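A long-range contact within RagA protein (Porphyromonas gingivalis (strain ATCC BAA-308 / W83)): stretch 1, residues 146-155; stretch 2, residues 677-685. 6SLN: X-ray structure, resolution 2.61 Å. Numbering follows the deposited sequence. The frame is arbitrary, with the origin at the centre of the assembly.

Stretch 1 (146-155) IHGTGSLGAS
Stretch 2, residues 677-685: WEKQSQFNF

Contact between an irregular segment of RagA, residues 146-155, and a β-strand more than 520 residues later in the same chain, residues 678-685, preceded by Trp677. Across stretch 1 most of the backbone is loop, while the strand, 678-685, is extended, with phi between about -80° and -150° and psi between 115° and 157°. The two run in opposite senses: CA atoms pair His147 with Gln682 at 10.2 Å, Gly150 with Gln680 at 8.1 Å and Ala154 with Glu678 at 8.0 Å. At these spacings the backbones do not pair as a sheet, and side chains bridge the gap. The strand alternation decides which ones: Glu678, Gln680, Gln682 and Asn684 direct their CA-to-CB bonds toward the loop, whereas Lys679, Ser681, Phe683 and Phe685 are out of its reach. All four facing residues are buried and polar, and the contact is small, 222 Å² summed over both sides.

Its anchor is the hydrogen bond from Ser151 OG to Glu678 OE1, 2.9 Å, the sole hydrogen bond across the stretches. Glu678 reaches it with chi1 t (163°) and chi2 t (-179°), an extended chain that carries the carboxylate to the loop, with chi3 at -67° setting the plane of its oxygens. Ser151, in an extended backbone (phi/psi -162/146), points its CB toward the strand and adopts chi1 t (161°). Its hydroxyl also accepts a hydrogen bond from Gly153 N, with 2.9 Å from that N to Ser151 OG, so one short side chain both braces the loop and grips the acid. Ala154 (-51/141) faces the same carboxylate; its methyl, with no polar group of its own to offer, packs at van der Waals distance, Ala154 CB lying 4.0 Å from Glu678 OE1.

Gly150 (-86/0) lies over the next facing residue. Its O is 3.6 Å from Gln680 NE2 and 3.7 Å from Glu678 OE2. A CB here would point toward the strand and fall 2.8 Å from Gln680 NE2, a clash, so the absent side chain makes room for the amide. Gln680, chi1 m (-83°), chi2 t (-174°) and chi3 32°, leans slightly back along the strand, and its amide meets the Glu678 carboxylate in the space between the stretches, giving a weak hydrogen bond from Gln680 NE2 to Glu678 OE2, 3.3 Å. The amide thereby helps to hold the carboxylate in place, and further bonds elsewhere in the structure satisfy both Glu678 oxygens.

At the other end, His147 has positive phi (57/53), followed by Gly148 at 88/179, where a CB would jam against the preceding carbonyl O. The His147 CA-to-CB bond points toward the strand, and chi1 m (-67°) with chi2 160° sets the ring edge beside Gln682 OE1, which lies near the ring plane, 4.1 Å from His147 ND1; Asn684 OD1 is 4.3 Å from His147 CE1. Gln682 (chi1 t, -162°; chi2 t, -158°; chi3 126°) and Asn684 (chi1 t, -169°; chi2 97°) thus bring amide oxygens near the buried ring in loose packing.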

ATOM      1  N   ILE A 146     -12.135  16.709  32.772  1.00 44.12           N
ATOM      2  CA  ILE A 146     -13.287  17.037  33.609  1.00 40.38           C
ATOM      3  C   ILE A 146     -12.941  16.726  35.064  1.00 41.06           C
ATOM      4  O   ILE A 146     -12.729  15.558  35.419  1.00 39.46           O
ATOM      5  CB  ILE A 146     -14.530  16.258  33.153  1.00 46.20           C
ATOM      6  CG1 ILE A 146     -14.929  16.703  31.739  1.00 46.36           C
ATOM      7  CG2 ILE A 146     -15.678  16.370  34.185  1.00 40.09           C
ATOM      8  CD1 ILE A 146     -16.064  15.927  31.145  1.00 43.18           C
ATOM      9  N   HIS A 147     -12.897  17.765  35.908  1.00 47.93           N
ATOM     10  CA  HIS A 147     -12.502  17.643  37.323  1.00 50.81           C
ATOM     11  C   HIS A 147     -11.104  17.030  37.461  1.00 55.70           C
ATOM     12  O   HIS A 147     -10.913  16.029  38.154  1.00 67.96           O
ATOM     13  CB  HIS A 147     -13.511  16.818  38.135  1.00 50.62           C
ATOM     14  CG  HIS A 147     -14.860  17.449  38.296  1.00 56.34           C
ATOM     15  ND1 HIS A 147     -15.979  16.713  38.629  1.00 58.35           N
ATOM     16  CD2 HIS A 147     -15.274  18.733  38.191  1.00 58.63           C
ATOM     17  CE1 HIS A 147     -17.024  17.516  38.722  1.00 60.01           C
ATOM     18  NE2 HIS A 147     -16.624  18.747  38.462  1.00 59.07           N
ATOM     19  N   GLY A 148     -10.124  17.619  36.775  1.00 50.63           N
ATOM     20  CA  GLY A 148      -8.733  17.251  36.962  1.00 39.78           C
ATOM     21  C   GLY A 148      -8.274  16.104  36.082  1.00 49.74           C
ATOM     22  O   GLY A 148      -9.021  15.534  35.282  1.00 59.98           O
ATOM     23  N   THR A 149      -6.993  15.766  36.234  1.00 48.14           N
ATOM     24  CA  THR A 149      -6.413  14.592  35.592  1.00 44.87           C
ATOM     25  C   THR A 149      -6.664  13.402  36.498  1.00 57.14           C
ATOM     26  O   THR A 149      -6.224  13.399  37.651  1.00 59.91           O
ATOM     27  CB  THR A 149      -4.910  14.751  35.360  1.00 49.68           C
ATOM     28  OG1 THR A 149      -4.660  15.932  34.594  1.00 69.72           O
ATOM     29  CG2 THR A 149      -4.356  13.563  34.596  1.00 48.12           C
ATOM     30  N   GLY A 150      -7.371  12.406  35.992  1.00 56.85           N
ATOM     31  CA  GLY A 150      -7.658  11.283  36.856  1.00 41.54           C
ATOM     32  C   GLY A 150      -6.594  10.208  36.910  1.00 47.93           C
ATOM     33  O   GLY A 150      -6.779   9.217  37.625  1.00 45.45           O
ATOM     34  N   SER A 151      -5.482  10.352  36.186  1.00 46.74           N
ATOM     35  CA  SER A 151      -4.557   9.229  36.111  1.00 44.94           C
ATOM     36  C   SER A 151      -3.198   9.706  35.632  1.00 40.25           C
ATOM     37  O   SER A 151      -3.099  10.624  34.822  1.00 46.72           O
ATOM     38  CB  SER A 151      -5.093   8.129  35.187  1.00 49.70           C
ATOM     39  OG  SER A 151      -4.067   7.246  34.754  1.00 53.04           O
ATOM     40  N   LEU A 152      -2.151   9.068  36.144  1.00 46.50           N
ATOM     41  CA  LEU A 152      -0.790   9.337  35.698  1.00 48.08           C
ATOM     42  C   LEU A 152      -0.402   8.547  34.444  1.00 50.94           C
ATOM     43  O   LEU A 152       0.762   8.598  34.031  1.00 46.63           O
ATOM     44  CB  LEU A 152       0.190   9.033  36.834  1.00 42.78           C
ATOM     45  CG  LEU A 152      -0.083   9.732  38.158  1.00 37.20           C
ATOM     46  CD1 LEU A 152       1.099   9.504  39.063  1.00 38.29           C
ATOM     47  CD2 LEU A 152      -0.295  11.209  37.943  1.00 37.40           C
ATOM     48  N   GLY A 153      -1.340   7.821  33.829  1.00 54.03           N
ATOM     49  CA  GLY A 153      -1.045   7.007  32.658  1.00 51.42           C
ATOM     50  C   GLY A 153      -2.187   6.941  31.663  1.00 46.08           C
ATOM     51  O   GLY A 153      -2.105   7.503  30.563  1.00 55.10           O
ATOM     52  N   ALA A 154      -3.254   6.248  32.040  1.00 43.89           N
ATOM     53  CA  ALA A 154      -4.459   6.200  31.228  1.00 45.22           C
ATOM     54  C   ALA A 154      -4.898   7.612  30.860  1.00 50.77           C
ATOM     55  O   ALA A 154      -4.784   8.547  31.656  1.00 50.90           O
ATOM     56  CB  ALA A 154      -5.575   5.473  31.986  1.00 41.26           C
ATOM     57  N   SER A 155      -5.371   7.766  29.628  1.00 46.60           N
ATOM     58  CA  SER A 155      -5.871   9.051  29.176  1.00 36.26           C
ATOM     59  C   SER A 155      -6.944   9.595  30.110  1.00 47.26           C
ATOM     60  O   SER A 155      -7.699   8.843  30.736  1.00 51.13           O
ATOM     61  CB  SER A 155      -6.450   8.928  27.779  1.00 32.31           C
ATOM     62  OG  SER A 155      -7.466   9.894  27.613  1.00 51.41           O
ATOM     63  N   TRP A 677      -8.649  -2.991  34.788  1.00 47.21           N
ATOM     64  CA  TRP A 677      -9.204  -1.647  34.831  1.00 45.00           C
ATOM     65  C   TRP A 677      -8.539  -0.798  35.901  1.00 54.15           C
ATOM     66  O   TRP A 677      -8.203  -1.285  36.988  1.00 54.64           O
ATOM     67  CB  TRP A 677     -10.691  -1.706  35.135  1.00 41.48           C
ATOM     68  CG  TRP A 677     -11.469  -2.269  34.055  1.00 43.05           C
ATOM     69  CD1 TRP A 677     -11.600  -3.586  33.747  1.00 43.14           C
ATOM     70  CD2 TRP A 677     -12.258  -1.546  33.111  1.00 44.55           C
ATOM     71  NE1 TRP A 677     -12.429  -3.733  32.668  1.00 48.77           N
ATOM     72  CE2 TRP A 677     -12.846  -2.495  32.252  1.00 49.67           C
ATOM     73  CE3 TRP A 677     -12.537  -0.193  32.916  1.00 34.89           C
ATOM     74  CZ2 TRP A 677     -13.684  -2.132  31.198  1.00 49.29           C
ATOM     75  CZ3 TRP A 677     -13.377   0.165  31.881  1.00 50.40           C
ATOM     76  CH2 TRP A 677     -13.938  -0.798  31.033  1.00 51.77           C
ATOM     77  N   GLU A 678      -8.366   0.487  35.587  1.00 55.47           N
ATOM     78  CA  GLU A 678      -8.180   1.510  36.608  1.00 47.51           C
ATOM     79  C   GLU A 678      -9.554   1.880  37.154  1.00 45.04           C
ATOM     80  O   GLU A 678     -10.497   2.099  36.389  1.00 50.47           O
ATOM     81  CB  GLU A 678      -7.461   2.720  36.015  1.00 38.89           C
ATOM     82  CG  GLU A 678      -7.530   4.011  36.811  1.00 37.63           C
ATOM     83  CD  GLU A 678      -6.797   5.167  36.102  1.00 47.69           C
ATOM     84  OE1 GLU A 678      -5.545   5.063  35.995  1.00 43.13           O
ATOM     85  OE2 GLU A 678      -7.462   6.157  35.651  1.00 35.93           O
ATOM     86  N   LYS A 679      -9.702   1.877  38.470  1.00 50.77           N
ATOM     87  CA  LYS A 679     -11.017   2.030  39.073  1.00 52.47           C
ATOM     88  C   LYS A 679     -11.096   3.354  39.813  1.00 53.76           C
ATOM     89  O   LYS A 679     -10.226   3.684  40.628  1.00 52.14           O
ATOM     90  CB  LYS A 679     -11.349   0.841  39.977  1.00 50.18           C
ATOM     91  CG  LYS A 679     -11.692  -0.408  39.145  1.00 52.08           C
ATOM     92  CD  LYS A 679     -12.224  -1.580  39.959  1.00 55.36           C
ATOM     93  CE  LYS A 679     -11.114  -2.569  40.335  1.00 54.89           C
ATOM     94  NZ  LYS A 679     -10.273  -3.043  39.196  1.00 51.59           N
ATOM     95  N   GLN A 680     -12.120   4.124  39.483  1.00 48.23           N
ATOM     96  CA  GLN A 680     -12.330   5.444  40.024  1.00 41.38           C
ATOM     97  C   GLN A 680     -13.637   5.463  40.792  1.00 50.15           C
ATOM     98  O   GLN A 680     -14.584   4.749  40.454  1.00 53.33           O
ATOM     99  CB  GLN A 680     -12.365   6.495  38.918  1.00 44.23           C
ATOM    100  CG  GLN A 680     -10.986   6.952  38.500  1.00 56.00           C
ATOM    101  CD  GLN A 680     -10.991   8.090  37.498  1.00 53.97           C
ATOM    102  OE1 GLN A 680     -11.882   8.950  37.501  1.00 54.81           O
ATOM    103  NE2 GLN A 680      -9.999   8.087  36.617  1.00 50.22           N
ATOM    104  N   SER A 681     -13.669   6.278  41.840  1.00 49.82           N
ATOM    105  CA  SER A 681     -14.900   6.599  42.532  1.00 55.50           C
ATOM    106  C   SER A 681     -15.045   8.111  42.556  1.00 53.29           C
ATOM    107  O   SER A 681     -14.059   8.839  42.444  1.00 47.90           O
ATOM    108  CB  SER A 681     -14.915   6.032  43.954  1.00 62.67           C
ATOM    109  OG  SER A 681     -13.938   6.664  44.754  1.00 66.66           O
ATOM    110  N   GLN A 682     -16.282   8.584  42.697  1.00 57.47           N
ATOM    111  CA  GLN A 682     -16.518  10.024  42.757  1.00 60.50           C
ATOM    112  C   GLN A 682     -17.719  10.302  43.644  1.00 65.52           C
ATOM    113  O   GLN A 682     -18.850   9.937  43.306  1.00 72.41           O
ATOM    114  CB  GLN A 682     -16.737  10.614  41.372  1.00 62.20           C
ATOM    115  CG  GLN A 682     -16.551  12.113  41.355  1.00 64.27           C
ATOM    116  CD  GLN A 682     -17.252  12.777  40.195  1.00 67.56           C
ATOM    117  OE1 GLN A 682     -18.044  13.696  40.390  1.00 77.38           O
ATOM    118  NE2 GLN A 682     -16.963  12.325  38.982  1.00 61.49           N
ATOM    119  N   PHE A 683     -17.464  10.970  44.763  1.00 59.55           N
ATOM    120  CA  PHE A 683     -18.514  11.532  45.592  1.00 59.74           C
ATOM    121  C   PHE A 683     -18.761  12.964  45.138  1.00 62.93           C
ATOM    122  O   PHE A 683     -17.811  13.722  44.920  1.00 65.79           O
ATOM    123  CB  PHE A 683     -18.112  11.482  47.064  1.00 58.05           C
ATOM    124  CG  PHE A 683     -18.963  12.327  47.955  1.00 59.88           C
ATOM    125  CD1 PHE A 683     -20.299  12.029  48.150  1.00 62.04           C
ATOM    126  CD2 PHE A 683     -18.424  13.424  48.609  1.00 63.47           C
ATOM    127  CE1 PHE A 683     -21.083  12.814  48.986  1.00 68.35           C
ATOM    128  CE2 PHE A 683     -19.201  14.215  49.443  1.00 63.91           C
ATOM    129  CZ  PHE A 683     -20.531  13.908  49.631  1.00 66.52           C
ATOM    130  N   ASN A 684     -20.028  13.322  44.960  1.00 59.30           N
ATOM    131  CA  ASN A 684     -20.370  14.641  44.454  1.00 57.68           C
ATOM    132  C   ASN A 684     -21.568  15.162  45.216  1.00 60.09           C
ATOM    133  O   ASN A 684     -22.569  14.459  45.342  1.00 63.30           O
ATOM    134  CB  ASN A 684     -20.686  14.610  42.957  1.00 58.73           C
ATOM    135  CG  ASN A 684     -20.779  15.993  42.364  1.00 65.45           C
ATOM    136  OD1 ASN A 684     -19.822  16.497  41.784  1.00 73.70           O
ATOM    137  ND2 ASN A 684     -21.923  16.641  42.554  1.00 63.27           N
ATOM    138  N   PHE A 685     -21.465  16.392  45.709  1.00 61.02           N
ATOM    139  CA  PHE A 685     -22.517  17.028  46.495  1.00 67.52           C
ATOM    140  C   PHE A 685     -22.811  18.393  45.892  1.00 76.18           C
ATOM    141  O   PHE A 685     -21.923  19.250  45.841  1.00 74.55           O
ATOM    142  CB  PHE A 685     -22.098  17.170  47.959  1.00 61.36           C
ATOM    143  CG  PHE A 685     -23.006  18.040  48.748  1.00 72.84           C
ATOM    144  CD1 PHE A 685     -22.777  19.406  48.850  1.00 79.22           C
ATOM    145  CD2 PHE A 685     -24.109  17.500  49.380  1.00 83.10           C
ATOM    146  CE1 PHE A 685     -23.632  20.217  49.569  1.00 85.32           C
ATOM    147  CE2 PHE A 685     -24.961  18.299  50.110  1.00 87.20           C
ATOM    148  CZ  PHE A 685     -24.723  19.662  50.205  1.00 87.77           C
TER